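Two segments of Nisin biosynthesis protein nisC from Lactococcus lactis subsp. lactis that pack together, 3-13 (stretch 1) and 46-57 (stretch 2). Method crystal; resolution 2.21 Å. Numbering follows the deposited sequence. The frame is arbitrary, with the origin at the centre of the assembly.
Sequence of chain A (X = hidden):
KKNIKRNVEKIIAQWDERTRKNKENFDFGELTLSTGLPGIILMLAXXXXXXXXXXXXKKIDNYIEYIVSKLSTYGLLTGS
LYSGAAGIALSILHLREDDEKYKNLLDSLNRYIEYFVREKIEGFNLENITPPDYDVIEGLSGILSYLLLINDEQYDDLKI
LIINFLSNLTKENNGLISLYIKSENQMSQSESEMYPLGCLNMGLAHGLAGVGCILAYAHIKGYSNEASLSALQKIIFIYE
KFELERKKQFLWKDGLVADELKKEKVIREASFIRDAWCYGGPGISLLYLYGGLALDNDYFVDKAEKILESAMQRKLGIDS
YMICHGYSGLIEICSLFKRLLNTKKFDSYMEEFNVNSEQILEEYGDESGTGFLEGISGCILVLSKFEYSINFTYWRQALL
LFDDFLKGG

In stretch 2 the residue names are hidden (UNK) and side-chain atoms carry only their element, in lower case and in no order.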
ATOM      1  N   ASN A   3      -5.713 -26.947   2.435  1.00 38.75           N
ATOM      2  CA  ASN A   3      -4.662 -26.567   1.500  1.00 37.82           C
ATOM      3  C   ASN A   3      -3.801 -25.340   1.876  1.00 36.73           C
ATOM      4  O   ASN A   3      -2.682 -25.217   1.380  1.00 36.27           O
ATOM      5  CB  ASN A   3      -5.163 -26.557   0.042  1.00 37.82           C
ATOM      6  CG  ASN A   3      -5.797 -25.249  -0.379  1.00 39.95           C
ATOM      7  OD1 ASN A   3      -6.455 -24.545   0.404  1.00 40.21           O
ATOM      8  ND2 ASN A   3      -5.615 -24.918  -1.658  1.00 44.22           N
ATOM      9  N   ILE A   4      -4.308 -24.447   2.736  1.00 35.48           N
ATOM     10  CA  ILE A   4      -3.455 -23.393   3.306  1.00 34.82           C
ATOM     11  C   ILE A   4      -2.284 -24.014   4.077  1.00 34.71           C
ATOM     12  O   ILE A   4      -1.140 -23.668   3.837  1.00 34.81           O
ATOM     13  CB  ILE A   4      -4.244 -22.336   4.144  1.00 34.98           C
ATOM     14  CG1 ILE A   4      -5.106 -21.497   3.187  1.00 34.94           C
ATOM     15  CG2 ILE A   4      -3.289 -21.444   4.957  1.00 34.10           C
ATOM     16  CD1 ILE A   4      -5.675 -20.235   3.735  1.00 39.39           C
ATOM     17  N   LYS A   5      -2.570 -24.967   4.962  1.00 34.03           N
ATOM     18  CA  LYS A   5      -1.520 -25.599   5.754  1.00 34.02           C
ATOM     19  C   LYS A   5      -0.395 -26.194   4.871  1.00 33.68           C
ATOM     20  O   LYS A   5       0.775 -25.895   5.073  1.00 32.91           O
ATOM     21  CB  LYS A   5      -2.113 -26.669   6.672  1.00 33.90           C
ATOM     22  CG  LYS A   5      -1.186 -27.127   7.771  1.00 34.82           C
ATOM     23  CD  LYS A   5      -1.750 -28.359   8.380  1.00 35.95           C
ATOM     24  CE  LYS A   5      -1.281 -28.546   9.770  1.00 38.76           C
ATOM     25  NZ  LYS A   5      -1.515 -29.972  10.196  1.00 40.52           N
ATOM     26  N   ARG A   6      -0.758 -27.033   3.898  1.00 33.30           N
ATOM     27  CA  ARG A   6       0.230 -27.585   2.958  1.00 33.26           C
ATOM     28  C   ARG A   6       1.099 -26.514   2.277  1.00 32.73           C
ATOM     29  O   ARG A   6       2.332 -26.612   2.230  1.00 32.24           O
ATOM     30  CB  ARG A   6      -0.470 -28.406   1.892  1.00 33.83           C
ATOM     31  CG  ARG A   6       0.490 -29.194   0.993  1.00 35.31           C
ATOM     32  CD  ARG A   6      -0.240 -30.235   0.167  1.00 33.64           C
ATOM     33  NE  ARG A   6      -1.045 -29.605  -0.880  1.00 37.26           N
ATOM     34  CZ  ARG A   6      -2.357 -29.389  -0.797  1.00 38.63           C
ATOM     35  NH1 ARG A   6      -3.038 -29.763   0.294  1.00 40.55           N
ATOM     36  NH2 ARG A   6      -2.989 -28.798  -1.805  1.00 35.63           N
ATOM     37  N   ASN A   7       0.450 -25.499   1.735  1.00 32.52           N
ATOM     38  CA  ASN A   7       1.172 -24.406   1.097  1.00 32.86           C
ATOM     39  C   ASN A   7       2.092 -23.604   2.028  1.00 32.34           C
ATOM     40  O   ASN A   7       3.204 -23.242   1.645  1.00 31.93           O
ATOM     41  CB  ASN A   7       0.185 -23.508   0.359  1.00 32.73           C
ATOM     42  CG  ASN A   7      -0.228 -24.117  -0.954  1.00 34.63           C
ATOM     43  OD1 ASN A   7       0.503 -24.000  -1.938  1.00 36.10           O
ATOM     44  ND2 ASN A   7      -1.355 -24.847  -0.966  1.00 33.35           N
ATOM     45  N   VAL A   8       1.630 -23.345   3.247  1.00 32.01           N
ATOM     46  CA  VAL A   8       2.433 -22.617   4.204  1.00 32.07           C
ATOM     47  C   VAL A   8       3.709 -23.425   4.502  1.00 32.93           C
ATOM     48  O   VAL A   8       4.819 -22.879   4.510  1.00 32.37           O
ATOM     49  CB  VAL A   8       1.642 -22.319   5.470  1.00 31.97           C
ATOM     50  CG1 VAL A   8       2.560 -21.767   6.566  1.00 31.58           C
ATOM     51  CG2 VAL A   8       0.521 -21.319   5.159  1.00 31.74           C
ATOM     52  N   GLU A   9       3.529 -24.729   4.703  1.00 32.97           N
ATOM     53  CA  GLU A   9       4.631 -25.636   5.003  1.00 34.74           C
ATOM     54  C   GLU A   9       5.725 -25.597   3.951  1.00 33.97           C
ATOM     55  O   GLU A   9       6.898 -25.555   4.292  1.00 34.18           O
ATOM     56  CB  GLU A   9       4.113 -27.063   5.224  1.00 34.05           C
ATOM     57  CG  GLU A   9       3.523 -27.252   6.632  1.00 36.79           C
ATOM     58  CD  GLU A   9       2.715 -28.540   6.798  1.00 37.53           C
ATOM     59  OE1 GLU A   9       2.592 -29.320   5.824  1.00 42.59           O
ATOM     60  OE2 GLU A   9       2.194 -28.772   7.919  1.00 42.40           O
ATOM     61  N   LYS A  10       5.334 -25.582   2.684  1.00 34.13           N
ATOM     62  CA  LYS A  10       6.308 -25.492   1.615  1.00 35.50           C
ATOM     63  C   LYS A  10       7.018 -24.142   1.626  1.00 34.26           C
ATOM     64  O   LYS A  10       8.237 -24.093   1.404  1.00 33.99           O
ATOM     65  CB  LYS A  10       5.714 -25.877   0.240  1.00 35.48           C
ATOM     66  CG  LYS A  10       5.301 -24.741  -0.687  1.00 38.77           C
ATOM     67  CD  LYS A  10       4.823 -25.288  -2.073  1.00 39.34           C
ATOM     68  CE  LYS A  10       5.934 -25.250  -3.141  1.00 43.20           C
ATOM     69  NZ  LYS A  10       5.464 -25.695  -4.507  1.00 44.06           N
ATOM     70  N   ILE A  11       6.271 -23.061   1.916  1.00 33.53           N
ATOM     71  CA  ILE A  11       6.859 -21.722   1.998  1.00 32.24           C
ATOM     72  C   ILE A  11       7.881 -21.676   3.122  1.00 32.30           C
ATOM     73  O   ILE A  11       8.967 -21.103   2.959  1.00 32.37           O
ATOM     74  CB  ILE A  11       5.803 -20.589   2.187  1.00 32.34           C
ATOM     75  CG1 ILE A  11       4.865 -20.489   0.980  1.00 32.01           C
ATOM     76  CG2 ILE A  11       6.482 -19.234   2.428  1.00 31.81           C
ATOM     77  CD1 ILE A  11       3.544 -19.755   1.286  1.00 31.09           C
ATOM     78  N   ILE A  12       7.545 -22.278   4.259  1.00 32.00           N
ATOM     79  CA  ILE A  12       8.485 -22.323   5.370  1.00 32.29           C
ATOM     80  C   ILE A  12       9.773 -23.072   4.976  1.00 32.78           C
ATOM     81  O   ILE A  12      10.870 -22.598   5.273  1.00 32.59           O
ATOM     82  CB  ILE A  12       7.870 -22.946   6.651  1.00 32.23           C
ATOM     83  CG1 ILE A  12       6.720 -22.077   7.185  1.00 31.98           C
ATOM     84  CG2 ILE A  12       8.957 -23.104   7.735  1.00 31.11           C
ATOM     85  CD1 ILE A  12       5.780 -22.814   8.134  1.00 30.04           C
ATOM     86  N   ALA A  13       9.627 -24.217   4.297  1.00 33.42           N
ATOM     87  CA  ALA A  13      10.773 -24.999   3.781  1.00 34.56           C
ATOM     88  C   ALA A  13      11.676 -24.196   2.826  1.00 35.31           C
ATOM     89  O   ALA A  13      12.897 -24.318   2.863  1.00 35.56           O
ATOM     90  CB  ALA A  13      10.284 -26.288   3.093  1.00 34.61           C
ATOM     91  N   UNK A  46      -0.404 -14.259  11.147  1.00 29.87           N
ATOM     92  CA  UNK A  46      -1.846 -14.298  10.987  1.00 30.44           C
ATOM     93  C   UNK A  46      -2.471 -15.684  11.122  1.00 31.03           C
ATOM     94  O   UNK A  46      -3.687 -15.834  10.992  1.00 31.55           O
ATOM     95  o   UNK A  46      -3.898 -12.232  11.255  1.00 25.69           O
ATOM     96  c   UNK A  46      -2.189 -12.240   9.564  1.00 29.19           C
ATOM     97  o   UNK A  46      -3.017 -10.289  10.644  1.00 25.96           O
ATOM     98  c   UNK A  46      -2.224 -13.734   9.627  1.00 29.83           C
ATOM     99  c   UNK A  46      -3.108 -11.542  10.561  1.00 27.49           C
ATOM    100  N   UNK A  47      -1.650 -16.692  11.364  1.00 31.73           N
ATOM    101  CA  UNK A  47      -2.133 -18.064  11.433  1.00 32.73           C
ATOM    102  C   UNK A  47      -2.133 -18.564  12.870  1.00 33.66           C
ATOM    103  O   UNK A  47      -2.212 -19.765  13.103  1.00 33.43           O
ATOM    104  c   UNK A  47      -2.652 -18.714   8.478  1.00 31.29           C
ATOM    105  c   UNK A  47      -0.364 -19.720   8.372  1.00 31.93           C
ATOM    106  c   UNK A  47      -1.244 -18.673   9.052  1.00 32.64           C
ATOM    107  c   UNK A  47      -1.272 -18.964  10.553  1.00 32.25           C
ATOM    108  N   UNK A  48      -2.084 -17.624  13.818  1.00 34.91           N
ATOM    109  CA  UNK A  48      -1.963 -17.914  15.246  1.00 36.72           C
ATOM    110  C   UNK A  48      -3.083 -18.800  15.813  1.00 37.29           C
ATOM    111  O   UNK A  48      -2.827 -19.643  16.682  1.00 36.37           O
ATOM    112  c   UNK A  48      -1.824 -16.619  16.067  1.00 36.59           C
ATOM    113  c   UNK A  48      -1.239 -15.645  18.342  1.00 38.33           C
ATOM    114  c   UNK A  48      -1.715 -16.869  17.564  1.00 37.55           C
ATOM    115  n   UNK A  48      -0.582 -14.938  20.722  1.00 40.74           N
ATOM    116  c   UNK A  48      -1.137 -16.017  19.837  1.00 41.49           C
ATOM    117  N   UNK A  49      -4.313 -18.613  15.327  1.00 38.23           N
ATOM    118  CA  UNK A  49      -5.395 -19.505  15.737  1.00 39.60           C
ATOM    119  C   UNK A  49      -5.159 -20.958  15.318  1.00 41.07           C
ATOM    120  O   UNK A  49      -5.714 -21.854  15.948  1.00 41.44           O
ATOM    121  o   UNK A  49      -6.096 -18.274  13.088  1.00 37.36           O
ATOM    122  c   UNK A  49      -6.774 -19.019  15.247  1.00 39.27           C
ATOM    123  n   UNK A  49      -7.836 -19.705  13.173  1.00 36.98           N
ATOM    124  c   UNK A  49      -6.875 -18.969  13.740  1.00 38.44           C
ATOM    125  N   UNK A  50      -4.345 -21.183  14.275  1.00 42.70           N
ATOM    126  CA  UNK A  50      -4.163 -22.528  13.671  1.00 44.55           C
ATOM    127  C   UNK A  50      -3.353 -23.454  14.585  1.00 45.48           C
ATOM    128  O   UNK A  50      -2.644 -22.990  15.485  1.00 45.55           O
ATOM    129  c   UNK A  50      -3.740 -23.329   8.872  1.00 43.20           C
ATOM    130  n   UNK A  50      -2.262 -23.708   8.848  1.00 38.59           N
ATOM    131  c   UNK A  50      -4.615 -22.110  11.125  1.00 45.61           C
ATOM    132  c   UNK A  50      -3.566 -22.446  12.240  1.00 44.33           C
ATOM    133  c   UNK A  50      -4.050 -21.986   9.645  1.00 45.47           C
ATOM    134  N   UNK A  51      -3.478 -24.764  14.371  1.00 46.97           N
ATOM    135  CA  UNK A  51      -2.858 -25.748  15.267  1.00 48.37           C
ATOM    136  C   UNK A  51      -1.331 -25.672  15.339  1.00 48.49           C
ATOM    137  O   UNK A  51      -0.755 -25.840  16.420  1.00 48.99           O
ATOM    138  o   UNK A  51      -5.265 -26.657  16.214  1.00 52.30           O
ATOM    139  o   UNK A  51      -5.371 -28.416  14.904  1.00 52.55           O
ATOM    140  c   UNK A  51      -3.319 -27.174  14.941  1.00 48.67           C
ATOM    141  c   UNK A  51      -4.752 -27.436  15.386  1.00 50.50           C
ATOM    142  N   UNK A  52      -0.685 -25.412  14.202  1.00 48.43           N
ATOM    143  CA  UNK A  52       0.782 -25.372  14.147  1.00 48.32           C
ATOM    144  C   UNK A  52       1.404 -24.038  14.519  1.00 47.82           C
ATOM    145  O   UNK A  52       2.587 -23.816  14.259  1.00 47.31           O
ATOM    146  n   UNK A  52       1.567 -27.766  11.388  1.00 51.58           N
ATOM    147  c   UNK A  52       1.285 -25.809  12.772  1.00 48.69           C
ATOM    148  c   UNK A  52       1.317 -27.306  12.618  1.00 50.18           C
ATOM    149  o   UNK A  52       1.125 -28.052  13.589  1.00 50.97           O
ATOM    150  N   UNK A  53       0.615 -23.168  15.151  1.00 47.65           N
ATOM    151  CA  UNK A  53       1.037 -21.802  15.466  1.00 47.29           C
ATOM    152  C   UNK A  53       2.263 -21.666  16.374  1.00 46.83           C
ATOM    153  O   UNK A  53       2.921 -20.634  16.358  1.00 47.07           O
ATOM    154  c   UNK A  53      -0.126 -21.018  16.055  1.00 47.27           C
ATOM    155  o   UNK A  53      -0.586 -21.629  17.246  1.00 48.23           O
ATOM    156  N   UNK A  54       2.572 -22.681  17.178  1.00 46.66           N
ATOM    157  CA  UNK A  54       3.793 -22.624  18.009  1.00 45.91           C
ATOM    158  C   UNK A  54       5.061 -22.921  17.200  1.00 44.80           C
ATOM    159  O   UNK A  54       6.133 -22.372  17.484  1.00 44.77           O
ATOM    160  c   UNK A  54       3.305 -21.758  21.078  1.00 51.80           C
ATOM    161  n   UNK A  54       2.865 -22.446  23.447  1.00 55.39           N
ATOM    162  c   UNK A  54       3.684 -23.517  19.244  1.00 46.44           C
ATOM    163  c   UNK A  54       3.917 -22.182  22.416  1.00 54.44           C
ATOM    164  c   UNK A  54       2.721 -22.960  20.322  1.00 48.98           C
ATOM    165  N   UNK A  55       4.920 -23.784  16.197  1.00 43.16           N
ATOM    166  CA  UNK A  55       5.934 -23.980  15.165  1.00 42.16           C
ATOM    167  C   UNK A  55       6.084 -22.701  14.330  1.00 41.42           C
ATOM    168  O   UNK A  55       7.199 -22.282  14.020  1.00 41.66           O
ATOM    169  c   UNK A  55       5.557 -25.160  14.247  1.00 42.03           C
ATOM    170  c   UNK A  55       4.551 -27.521  14.390  1.00 44.58           C
ATOM    171  c   UNK A  55       6.591 -25.343  13.118  1.00 42.74           C
ATOM    172  c   UNK A  55       5.405 -26.441  15.067  1.00 43.37           C
ATOM    173  N   UNK A  56       4.962 -22.068  13.994  1.00 39.91           N
ATOM    174  CA  UNK A  56       4.986 -20.836  13.199  1.00 38.65           C
ATOM    175  C   UNK A  56       5.688 -19.676  13.924  1.00 37.99           C
ATOM    176  O   UNK A  56       6.539 -18.993  13.341  1.00 37.21           O
ATOM    177  c   UNK A  56       3.567 -20.433  12.781  1.00 37.69           C
ATOM    178  c   UNK A  56       3.565 -22.398  11.159  1.00 35.40           C
ATOM    179  c   UNK A  56       1.532 -23.162  10.175  1.00 36.18           C
ATOM    180  c   UNK A  56       2.863 -21.412  11.865  1.00 37.16           C
ATOM    181  o   UNK A  56       0.845 -24.005   9.356  1.00 36.50           O
ATOM    182  c   UNK A  56       2.906 -23.272  10.319  1.00 35.21           C
ATOM    183  c   UNK A  56       0.824 -22.205  10.861  1.00 35.91           C
ATOM    184  c   UNK A  56       1.487 -21.336  11.690  1.00 36.25           C
ATOM    185  N   UNK A  57       5.340 -19.472  15.193  1.00 37.48           N
ATOM    186  CA  UNK A  57       6.019 -18.469  16.028  1.00 37.74           C
ATOM    187  C   UNK A  57       7.540 -18.719  16.150  1.00 37.55           C
ATOM    188  O   UNK A  57       8.337 -17.769  16.225  1.00 37.87           O
ATOM    189  n   UNK A  57       6.825 -15.091  17.437  1.00 35.39           N
ATOM    190  c   UNK A  57       5.363 -18.382  17.418  1.00 37.59           C
ATOM    191  o   UNK A  57       4.646 -15.482  17.006  1.00 38.11           O
ATOM    192  c   UNK A  57       5.717 -15.834  17.511  1.00 38.44           C
ATOM    193  c   UNK A  57       5.833 -17.174  18.263  1.00 38.78           C
TER

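Position 46 has three side-chain carbons, the third carrying two oxygens. None of these atoms comes near stretch 1. This is a glutamate, E46, and both carboxylate oxygens are hydrogen-bonded elsewhere in the structure.

Position 47 has four carbons and no heteroatom, with the fork at the second carbon. Its CA-to-CB bond points toward stretch 1, and one terminal carbon lies 3.7 Å from CG2 of V8, an apolar contact. It is L47, and that carbon is CD1. A type I turn begins here and is closed by the bond from the backbone N of position 50 to O of L47, 2.8 Å.

Position 48 has four carbons in a row ending in nitrogen. The extended chain, with all four chi angles t, stays out of reach of stretch 1. It is K48, and it touches a crystal neighbour.

Position 49 has two carbons, the second carrying one oxygen and one nitrogen. It too is out of reach. The amide makes it N49.

Position 50 again has four carbons in a row ending in nitrogen, but this chain is bent at its third chi angle, which is p. Its CA-to-CB bond points toward stretch 1. The terminal nitrogen lies 3.7 Å from CB of K5. The residue is K50, and its CE also comes within 4.4 Å of CG2 of I4. A second type I turn runs from here to position 53.

Position 51 has two carbons, the second carrying two oxygens. It is exposed, without a close contact to stretch 1. It is D51.

Position 52 has two carbons, the second carrying one oxygen and one nitrogen. The nitrogen is 3.4 Å from CE of K5. The side-chain pattern makes it N52. Its ND2 is also 3.7 Å from OE2 of E9, but no hydrogen bond forms. N52 sits at the N-cap position, yet its side chain makes no capping bond.

Position 53 has one carbon and one oxygen, out of reach of stretch 1. It is S53, first residue of the helix.

Position 54 has four carbons in a row ending in nitrogen, exposed and far from stretch 1. It is K54.

Position 55 has four carbons, forked at the first, with one arm two carbons long. Its CA-to-CB bond points toward stretch 1, but the side chain stops 5.6 Å short. It is I55.

Position 56 has one carbon, then a six-carbon ring bearing an oxygen. A ring carbon is 3.6 Å from CD1 of I12. This is Y56; that carbon is CE1, and OH lies 4.0 Å from CG1 of V8.

Position 57 has three carbons, the third carrying one oxygen and one nitrogen, out of reach of stretch 1. It is Q57.

The contact works by packing, with no hydrogen bond across it. I4, V8 and I12 point toward stretch 2 from successive turns of one helix. L47 and Y56 meet V8, and Y56 also meets I12. K5 packs beside them against K50 and N52.

Stretch 2, residues 46-57: ELKNKDNSKIYQ
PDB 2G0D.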